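Local coordinates for small ribosomal subunit protein bS6 (Aquifex aeolicus, PDB 2J5A), which probably binds 16S ribosomal RNA together with protein bS18, as a structural component of the small ribosomal subunit, at residues Arg8-Val13 with Leu96-Glu102; Lys39-Leu44 with Val69-Asn75. All blocks are in the same frame, centred on the assembly; numbering follows the deposited sequence.

Contact 1 of 2, residues Arg8-Val13 with Leu96-Glu102; sequences RYYETV and LNIQIKE. Unlike the reference sequence in segment 96-102: Ile-98 (reference Phe).
The extended segments Arg-8 to Val-13 and Leu-96 onward run antiparallel at 149°, their axes 4.3 Å apart at closest. Tyr-10 faces Gln-99 and Thr-12 faces Asn-97 in non-hydrogen-bonded pairs; Glu-11 faces Ile-98 and Val-13 faces Leu-96 in hydrogen-bonded ones. In each of the latter the N-H and C=O of both residues are satisfied across the pair: Glu-11 N to Ile-98 O (2.7 Å) and Ile-98 N to Glu-11 O (2.8 Å), then Val-13 N to Leu-96 O (2.9 Å) and Leu-96 N to Val-13 O (2.7 Å). This joins the first and last strands of the ferredoxin-like βαββαβ fold of bS6, strand 92-100 forming one sheet edge. Beside Tyr-9, Ile-100 N donates to Tyr-9 O (2.9 Å), while a water accepts from Tyr-9 N (2.8 Å) and Gln-99 NE2 (3.2 Å) and donates to Ile-100 O (2.8 Å). On the face of Tyr-10 and Thr-12, both Thr-12 and Asn-97 adopt chi1 m, and Thr-12 OG1 donates to Asn-97 OD1 (2.7 Å). On the other face Glu-11 is extended (t, t), its OE1 bonded to Gln-70, while Glu-102 CG lies over the Tyr-9 ring, 4.2 Å from its centroid, a CH-pi contact.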
ATOM      1  N   ARG A   8       4.823  -5.418 -15.001  1.00 48.51           N
ATOM      2  CA  ARG A   8       3.928  -4.269 -14.789  1.00 47.61           C
ATOM      3  C   ARG A   8       4.284  -3.508 -13.525  1.00 45.48           C
ATOM      4  O   ARG A   8       4.855  -4.079 -12.590  1.00 44.75           O
ATOM      5  CB  ARG A   8       2.473  -4.722 -14.710  1.00 48.47           C
ATOM      6  CG  ARG A   8       1.630  -4.415 -15.947  1.00 51.45           C
ATOM      7  CD  ARG A   8       1.384  -5.628 -16.829  1.00 55.28           C
ATOM      8  NE  ARG A   8       0.117  -5.505 -17.563  1.00 59.23           N
ATOM      9  CZ  ARG A   8      -0.202  -6.176 -18.677  1.00 61.81           C
ATOM     10  NH1 ARG A   8       0.650  -7.036 -19.240  1.00 61.63           N
ATOM     11  NH2 ARG A   8      -1.391  -5.967 -19.246  1.00 62.84           N
ATOM     12  N   TYR A   9       3.918  -2.224 -13.517  1.00 43.12           N
ATOM     13  CA  TYR A   9       4.208  -1.324 -12.424  1.00 41.99           C
ATOM     14  C   TYR A   9       2.908  -0.901 -11.715  1.00 40.43           C
ATOM     15  O   TYR A   9       1.876  -0.627 -12.350  1.00 38.82           O
ATOM     16  CB  TYR A   9       5.012  -0.108 -12.907  1.00 42.89           C
ATOM     17  CG  TYR A   9       6.309  -0.507 -13.567  1.00 43.49           C
ATOM     18  CD1 TYR A   9       6.328  -0.958 -14.881  1.00 45.77           C
ATOM     19  CD2 TYR A   9       7.505  -0.465 -12.878  1.00 44.89           C
ATOM     20  CE1 TYR A   9       7.508  -1.351 -15.496  1.00 46.53           C
ATOM     21  CE2 TYR A   9       8.691  -0.852 -13.481  1.00 46.23           C
ATOM     22  CZ  TYR A   9       8.684  -1.294 -14.794  1.00 46.74           C
ATOM     23  OH  TYR A   9       9.856  -1.686 -15.411  1.00 48.32           O
ATOM     24  N   TYR A  10       2.973  -0.878 -10.384  1.00 38.67           N
ATOM     25  CA  TYR A  10       1.796  -0.617  -9.566  1.00 37.97           C
ATOM     26  C   TYR A  10       2.146   0.311  -8.428  1.00 37.17           C
ATOM     27  O   TYR A  10       3.306   0.405  -7.997  1.00 36.83           O
ATOM     28  CB  TYR A  10       1.215  -1.917  -9.012  1.00 37.98           C
ATOM     29  CG  TYR A  10       0.819  -2.958 -10.060  1.00 38.25           C
ATOM     30  CD1 TYR A  10      -0.433  -2.924 -10.662  1.00 38.62           C
ATOM     31  CD2 TYR A  10       1.695  -3.983 -10.433  1.00 38.31           C
ATOM     32  CE1 TYR A  10      -0.802  -3.872 -11.619  1.00 37.62           C
ATOM     33  CE2 TYR A  10       1.322  -4.941 -11.373  1.00 37.53           C
ATOM     34  CZ  TYR A  10       0.077  -4.867 -11.971  1.00 38.44           C
ATOM     35  OH  TYR A  10      -0.313  -5.808 -12.913  1.00 40.48           O
ATOM     36  N   GLU A  11       1.127   1.003  -7.953  1.00 36.42           N
ATOM     37  CA  GLU A  11       1.230   1.852  -6.793  1.00 35.85           C
ATOM     38  C   GLU A  11       0.092   1.486  -5.860  1.00 35.40           C
ATOM     39  O   GLU A  11      -1.038   1.313  -6.325  1.00 35.92           O
ATOM     40  CB  GLU A  11       1.127   3.312  -7.186  1.00 35.58           C
ATOM     41  CG  GLU A  11       1.270   4.252  -6.023  1.00 36.19           C
ATOM     42  CD  GLU A  11       1.397   5.675  -6.472  1.00 38.05           C
ATOM     43  OE1 GLU A  11       2.426   6.007  -7.095  1.00 38.22           O
ATOM     44  OE2 GLU A  11       0.466   6.470  -6.195  1.00 41.21           O
ATOM     45  N   THR A  12       0.415   1.337  -4.567  1.00 34.07           N
ATOM     46  CA  THR A  12      -0.555   1.017  -3.515  1.00 33.09           C
ATOM     47  C   THR A  12      -0.495   2.112  -2.456  1.00 31.92           C
ATOM     48  O   THR A  12       0.573   2.539  -2.059  1.00 31.67           O
ATOM     49  CB  THR A  12      -0.237  -0.341  -2.847  1.00 33.39           C
ATOM     50  OG1 THR A  12      -0.310  -1.384  -3.821  1.00 33.90           O
ATOM     51  CG2 THR A  12      -1.172  -0.649  -1.723  1.00 31.66           C
ATOM     52  N   VAL A  13      -1.654   2.566  -2.029  1.00 31.07           N
ATOM     53  CA  VAL A  13      -1.795   3.524  -0.955  1.00 30.71           C
ATOM     54  C   VAL A  13      -2.814   2.916  -0.006  1.00 30.56           C
ATOM     55  O   VAL A  13      -3.867   2.463  -0.442  1.00 30.09           O
ATOM     56  CB  VAL A  13      -2.335   4.901  -1.454  1.00 30.68           C
ATOM     57  CG1 VAL A  13      -2.503   5.873  -0.304  1.00 29.87           C
ATOM     58  CG2 VAL A  13      -1.458   5.495  -2.527  1.00 30.38           C
ATOM     59  N   LEU A  96      -5.930   1.287  -1.732  1.00 40.38           N
ATOM     60  CA  LEU A  96      -6.105   1.721  -3.116  1.00 41.51           C
ATOM     61  C   LEU A  96      -4.938   1.197  -3.952  1.00 43.25           C
ATOM     62  O   LEU A  96      -3.776   1.394  -3.606  1.00 43.02           O
ATOM     63  CB  LEU A  96      -6.117   3.233  -3.223  1.00 40.92           C
ATOM     64  CG  LEU A  96      -7.007   4.031  -2.270  1.00 41.67           C
ATOM     65  CD1 LEU A  96      -6.521   5.462  -2.253  1.00 41.57           C
ATOM     66  CD2 LEU A  96      -8.498   3.946  -2.658  1.00 41.84           C
ATOM     67  N   ASN A  97      -5.261   0.533  -5.052  1.00 44.98           N
ATOM     68  CA  ASN A  97      -4.268   0.003  -5.955  1.00 46.90           C
ATOM     69  C   ASN A  97      -4.434   0.577  -7.355  1.00 47.91           C
ATOM     70  O   ASN A  97      -5.532   0.635  -7.921  1.00 48.71           O
ATOM     71  CB  ASN A  97      -4.327  -1.515  -5.924  1.00 47.72           C
ATOM     72  CG  ASN A  97      -4.030  -2.062  -4.531  1.00 49.73           C
ATOM     73  OD1 ASN A  97      -2.861  -2.197  -4.131  1.00 55.91           O
ATOM     74  ND2 ASN A  97      -5.081  -2.452  -3.816  1.00 50.96           N
ATOM     75  N   ILE A  98      -3.315   1.037  -7.885  1.00 48.44           N
ATOM     76  CA  ILE A  98      -3.256   1.830  -9.099  1.00 48.51           C
ATOM     77  C   ILE A  98      -2.195   1.130  -9.947  1.00 48.26           C
ATOM     78  O   ILE A  98      -1.130   0.828  -9.440  1.00 48.15           O
ATOM     79  CB  ILE A  98      -2.745   3.256  -8.726  1.00 48.35           C
ATOM     80  CG1 ILE A  98      -3.769   4.004  -7.852  1.00 49.35           C
ATOM     81  CG2 ILE A  98      -2.403   4.037  -9.934  1.00 48.71           C
ATOM     82  CD1 ILE A  98      -3.240   4.462  -6.468  1.00 45.58           C
ATOM     83  N   GLN A  99      -2.485   0.857 -11.221  1.00 48.21           N
ATOM     84  CA  GLN A  99      -1.434   0.502 -12.168  1.00 47.69           C
ATOM     85  C   GLN A  99      -0.878   1.815 -12.664  1.00 47.10           C
ATOM     86  O   GLN A  99      -1.633   2.736 -12.917  1.00 47.08           O
ATOM     87  CB  GLN A  99      -1.947  -0.362 -13.320  1.00 47.88           C
ATOM     88  CG  GLN A  99      -0.792  -1.034 -14.102  1.00 49.18           C
ATOM     89  CD  GLN A  99      -1.230  -1.831 -15.336  1.00 50.86           C
ATOM     90  OE1 GLN A  99      -2.411  -2.174 -15.465  1.00 52.79           O
ATOM     91  NE2 GLN A  99      -0.295  -2.116 -16.242  1.00 49.72           N
ATOM     92  N   ILE A 100       0.444   1.922 -12.734  1.00 47.02           N
ATOM     93  CA  ILE A 100       1.104   3.143 -13.192  1.00 47.06           C
ATOM     94  C   ILE A 100       2.040   2.822 -14.363  1.00 48.39           C
ATOM     95  O   ILE A 100       2.320   1.648 -14.661  1.00 48.18           O
ATOM     96  CB  ILE A 100       1.921   3.846 -12.064  1.00 46.67           C
ATOM     97  CG1 ILE A 100       2.976   2.911 -11.457  1.00 44.62           C
ATOM     98  CG2 ILE A 100       0.986   4.379 -10.964  1.00 46.53           C
ATOM     99  CD1 ILE A 100       3.988   3.607 -10.613  1.00 41.28           C
ATOM    100  N   LYS A 101       2.515   3.867 -15.028  1.00 49.80           N
ATOM    101  CA  LYS A 101       3.494   3.701 -16.094  1.00 51.24           C
ATOM    102  C   LYS A 101       4.848   3.587 -15.453  1.00 51.55           C
ATOM    103  O   LYS A 101       5.028   3.971 -14.299  1.00 51.88           O
ATOM    104  CB  LYS A 101       3.491   4.900 -17.047  1.00 51.68           C
ATOM    105  CG  LYS A 101       2.291   4.992 -17.973  1.00 53.57           C
ATOM    106  CD  LYS A 101       2.360   6.296 -18.782  1.00 57.16           C
ATOM    107  CE  LYS A 101       1.330   6.333 -19.924  1.00 59.07           C
ATOM    108  NZ  LYS A 101       1.548   7.469 -20.888  1.00 59.63           N
ATOM    109  N   GLU A 102       5.804   3.074 -16.212  1.00 52.12           N
ATOM    110  CA  GLU A 102       7.184   2.974 -15.769  1.00 52.50           C
ATOM    111  C   GLU A 102       7.782   4.346 -15.502  1.00 52.58           C
ATOM    112  O   GLU A 102       8.633   4.503 -14.630  1.00 52.07           O
ATOM    113  CB  GLU A 102       8.022   2.260 -16.832  1.00 52.86           C
ATOM    114  CG  GLU A 102       9.463   2.021 -16.383  1.00 54.97           C
ATOM    115  CD  GLU A 102      10.316   1.316 -17.407  1.00 57.34           C
ATOM    116  OE1 GLU A 102       9.811   0.999 -18.508  1.00 58.72           O
ATOM    117  OE2 GLU A 102      11.507   1.079 -17.092  1.00 59.72           O
TER
HETATM  118  O   HOH W   1       2.642  -0.977 -15.656  1.00 47.20           O

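Contact 2 of 2, residues Lys39-Leu44 with Val69-Asn75; sequences KGGEIL and VQFKTEN
Leaving helix 22-38, the chain passes Lys-39 and then Gly-40, whose positive phi (96/27) would press a CB against the preceding carbonyl. It then extends beside strand 69-73, antiparallel at 142° with the axes 4.4 Å apart at closest. Glu-42 and Lys-72 form the hydrogen-bonded pair, Glu-42 N to Lys-72 O at 2.8 Å and Lys-72 N to Glu-42 O at 3.0 Å; Ile-43 and Phe-71 are the next, non-hydrogen-bonded pair. Leu-44 N donates to Gln-70 O (2.9 Å), but Leu-44 turns helix-like (-101/-24) and Tyr-45 also bonds to Gln-70, consistent with a classic beta bulge. Side chains secure the open end of this hairpin: Thr-73 OG1 (chi1 t) donates to Gly-40 O (2.8 Å) and, as an ST turn, accepts from Asn-75 N (3.0 Å). Asn-75 ND2 donates to Lys-39 O (2.7 Å), its OD1 taking Gln-77 N. A water bridges Gly-40 O (3.0 Å) and Glu-74 N (2.7 Å). Ile-43 CG2 meets Val-69 CG2 at 3.6 Å, and a CB on Gly-41 would crowd the Phe-71 ring. On that face Ile-43, Val-69 and Phe-71 pack under Ile-36 of helix 22-38, while Phe-71 also touches Leu-78 and Leu-82 of helix 78-88 and meets the ring of Tyr-10 on strand 8-16.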
ATOM      1  N   LYS A  39       5.232 -12.153  -2.944  1.00 52.76           N
ATOM      2  CA  LYS A  39       4.423 -12.565  -4.083  1.00 52.40           C
ATOM      3  C   LYS A  39       5.072 -12.304  -5.448  1.00 51.55           C
ATOM      4  O   LYS A  39       4.434 -12.468  -6.484  1.00 51.12           O
ATOM      5  CB  LYS A  39       3.038 -11.916  -4.007  1.00 52.73           C
ATOM      6  CG  LYS A  39       2.297 -12.174  -2.710  1.00 53.49           C
ATOM      7  CD  LYS A  39       1.449 -13.419  -2.769  1.00 54.65           C
ATOM      8  CE  LYS A  39       0.772 -13.683  -1.432  1.00 55.48           C
ATOM      9  NZ  LYS A  39      -0.503 -14.473  -1.593  1.00 58.42           N
ATOM     10  N   GLY A  40       6.350 -11.936  -5.442  1.00 51.20           N
ATOM     11  CA  GLY A  40       7.120 -11.715  -6.664  1.00 50.50           C
ATOM     12  C   GLY A  40       7.170 -10.256  -7.091  1.00 50.00           C
ATOM     13  O   GLY A  40       7.333  -9.958  -8.281  1.00 50.23           O
ATOM     14  N   GLY A  41       7.035  -9.342  -6.131  1.00 48.73           N
ATOM     15  CA  GLY A  41       7.075  -7.920  -6.436  1.00 47.81           C
ATOM     16  C   GLY A  41       8.357  -7.287  -5.945  1.00 46.89           C
ATOM     17  O   GLY A  41       8.857  -7.648  -4.895  1.00 46.48           O
ATOM     18  N   GLU A  42       8.884  -6.335  -6.704  1.00 46.32           N
ATOM     19  CA  GLU A  42      10.069  -5.598  -6.283  1.00 46.17           C
ATOM     20  C   GLU A  42       9.651  -4.201  -5.878  1.00 45.18           C
ATOM     21  O   GLU A  42       9.061  -3.485  -6.673  1.00 44.66           O
ATOM     22  CB  GLU A  42      11.099  -5.524  -7.404  1.00 46.26           C
ATOM     23  CG  GLU A  42      12.431  -4.943  -6.955  1.00 47.96           C
ATOM     24  CD  GLU A  42      13.486  -4.980  -8.041  1.00 50.96           C
ATOM     25  OE1 GLU A  42      13.782  -6.080  -8.566  1.00 53.74           O
ATOM     26  OE2 GLU A  42      14.031  -3.904  -8.360  1.00 54.08           O
ATOM     27  N   ILE A  43       9.965  -3.829  -4.642  1.00 44.65           N
ATOM     28  CA  ILE A  43       9.637  -2.512  -4.109  1.00 44.12           C
ATOM     29  C   ILE A  43      10.583  -1.478  -4.727  1.00 43.93           C
ATOM     30  O   ILE A  43      11.797  -1.568  -4.557  1.00 43.19           O
ATOM     31  CB  ILE A  43       9.757  -2.454  -2.560  1.00 44.11           C
ATOM     32  CG1 ILE A  43       8.885  -3.538  -1.891  1.00 45.09           C
ATOM     33  CG2 ILE A  43       9.390  -1.056  -2.037  1.00 42.64           C
ATOM     34  CD1 ILE A  43       7.361  -3.349  -2.028  1.00 43.92           C
ATOM     35  N   LEU A  44       9.999  -0.506  -5.429  1.00 43.36           N
ATOM     36  CA  LEU A  44      10.734   0.535  -6.138  1.00 43.38           C
ATOM     37  C   LEU A  44      10.767   1.860  -5.401  1.00 42.93           C
ATOM     38  O   LEU A  44      11.646   2.680  -5.639  1.00 43.18           O
ATOM     39  CB  LEU A  44      10.094   0.782  -7.508  1.00 43.42           C
ATOM     40  CG  LEU A  44       9.926  -0.430  -8.432  1.00 43.93           C
ATOM     41  CD1 LEU A  44       9.253   0.027  -9.695  1.00 44.91           C
ATOM     42  CD2 LEU A  44      11.267  -1.094  -8.753  1.00 44.08           C
ATOM     43  N   VAL A  69       3.390   2.802  -1.485  1.00 32.15           N
ATOM     44  CA  VAL A  69       4.480   1.968  -2.018  1.00 32.71           C
ATOM     45  C   VAL A  69       4.274   1.726  -3.536  1.00 32.84           C
ATOM     46  O   VAL A  69       3.146   1.530  -4.012  1.00 32.48           O
ATOM     47  CB  VAL A  69       4.658   0.641  -1.190  1.00 33.36           C
ATOM     48  CG1 VAL A  69       3.562  -0.344  -1.462  1.00 32.55           C
ATOM     49  CG2 VAL A  69       6.042  -0.008  -1.449  1.00 33.67           C
ATOM     50  N   GLN A  70       5.361   1.822  -4.289  1.00 33.19           N
ATOM     51  CA  GLN A  70       5.357   1.445  -5.698  1.00 34.43           C
ATOM     52  C   GLN A  70       6.198   0.202  -5.850  1.00 34.89           C
ATOM     53  O   GLN A  70       7.174  -0.021  -5.100  1.00 35.25           O
ATOM     54  CB  GLN A  70       5.893   2.545  -6.613  1.00 34.39           C
ATOM     55  CG  GLN A  70       5.197   3.886  -6.462  1.00 35.23           C
ATOM     56  CD  GLN A  70       5.824   4.945  -7.336  1.00 35.77           C
ATOM     57  OE1 GLN A  70       7.021   4.901  -7.604  1.00 33.84           O
ATOM     58  NE2 GLN A  70       5.011   5.897  -7.805  1.00 35.69           N
ATOM     59  N   PHE A  71       5.781  -0.631  -6.785  1.00 35.33           N
ATOM     60  CA  PHE A  71       6.434  -1.903  -6.996  1.00 35.78           C
ATOM     61  C   PHE A  71       6.211  -2.382  -8.426  1.00 37.11           C
ATOM     62  O   PHE A  71       5.330  -1.879  -9.137  1.00 36.17           O
ATOM     63  CB  PHE A  71       5.963  -2.936  -5.962  1.00 35.55           C
ATOM     64  CG  PHE A  71       4.508  -3.334  -6.088  1.00 34.63           C
ATOM     65  CD1 PHE A  71       3.514  -2.589  -5.474  1.00 34.45           C
ATOM     66  CD2 PHE A  71       4.144  -4.479  -6.781  1.00 35.13           C
ATOM     67  CE1 PHE A  71       2.173  -2.957  -5.577  1.00 33.51           C
ATOM     68  CE2 PHE A  71       2.802  -4.861  -6.901  1.00 33.68           C
ATOM     69  CZ  PHE A  71       1.814  -4.091  -6.286  1.00 35.21           C
ATOM     70  N   LYS A  72       7.064  -3.316  -8.850  1.00 39.12           N
ATOM     71  CA  LYS A  72       6.936  -3.952 -10.158  1.00 40.85           C
ATOM     72  C   LYS A  72       6.817  -5.460  -9.976  1.00 41.73           C
ATOM     73  O   LYS A  72       7.328  -6.016  -9.013  1.00 42.51           O
ATOM     74  CB  LYS A  72       8.087  -3.562 -11.094  1.00 40.75           C
ATOM     75  CG  LYS A  72       9.500  -3.977 -10.673  1.00 42.97           C
ATOM     76  CD  LYS A  72      10.512  -3.578 -11.781  1.00 44.86           C
ATOM     77  CE  LYS A  72      11.973  -3.663 -11.355  1.00 46.08           C
ATOM     78  NZ  LYS A  72      12.844  -2.859 -12.294  1.00 45.93           N
ATOM     79  N   THR A  73       6.096  -6.115 -10.873  1.00 42.91           N
ATOM     80  CA  THR A  73       5.921  -7.566 -10.777  1.00 44.19           C
ATOM     81  C   THR A  73       5.459  -8.167 -12.096  1.00 45.45           C
ATOM     82  O   THR A  73       4.773  -7.510 -12.878  1.00 45.38           O
ATOM     83  CB  THR A  73       4.869  -7.956  -9.707  1.00 44.10           C
ATOM     84  OG1 THR A  73       4.898  -9.373  -9.493  1.00 44.30           O
ATOM     85  CG2 THR A  73       3.472  -7.563 -10.147  1.00 41.54           C
ATOM     86  N   GLU A  74       5.814  -9.428 -12.309  1.00 47.46           N
ATOM     87  CA  GLU A  74       5.267 -10.216 -13.425  1.00 49.30           C
ATOM     88  C   GLU A  74       4.031 -11.029 -12.986  1.00 49.99           C
ATOM     89  O   GLU A  74       3.352 -11.644 -13.818  1.00 50.51           O
ATOM     90  CB  GLU A  74       6.372 -11.091 -14.051  1.00 49.90           C
ATOM     91  CG  GLU A  74       7.642 -10.263 -14.369  1.00 51.32           C
ATOM     92  CD  GLU A  74       8.369 -10.661 -15.660  1.00 54.62           C
ATOM     93  OE1 GLU A  74       7.782 -10.555 -16.768  1.00 55.60           O
ATOM     94  OE2 GLU A  74       9.563 -11.027 -15.565  1.00 57.15           O
ATOM     95  N   ASN A  75       3.720 -10.978 -11.683  1.00 50.44           N
ATOM     96  CA  ASN A  75       2.581 -11.673 -11.106  1.00 50.20           C
ATOM     97  C   ASN A  75       1.286 -10.896 -11.306  1.00 50.58           C
ATOM     98  O   ASN A  75       1.022  -9.913 -10.594  1.00 50.52           O
ATOM     99  CB  ASN A  75       2.832 -11.881  -9.617  1.00 50.48           C
ATOM    100  CG  ASN A  75       1.875 -12.864  -8.993  1.00 51.06           C
ATOM    101  OD1 ASN A  75       0.800 -13.144  -9.538  1.00 52.46           O
ATOM    102  ND2 ASN A  75       2.262 -13.405  -7.835  1.00 51.28           N
TER
HETATM  103  O   HOH W   2       6.862 -11.500 -10.848  1.00 64.63           O

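How the contacts relate
Nesting of short-range closures within long-range ones is well illustrated here. From the N terminus, the chain lays down strand 8-16, crosses through helix 22-38 and enters strand 41-53; on its return, strand 63-73 closes the hairpin at contact 2. Helix 78-88 follows, and strand 92-100 comes back to the first strand at contact 1, so the whole hairpin falls within the larger closure without crossing it. The contacts, centred about 9 Å apart, meet where strands 8-16 and 63-73 are neighbours: Thr-12 N lies 2.8 Å from Val-69 O, and Glu-11 OE1 2.7 Å from Gln-70 NE2, both probable hydrogen bonds. With that pairing between them, they complete the sheet order 41-53, 63-73, 8-16, 92-100.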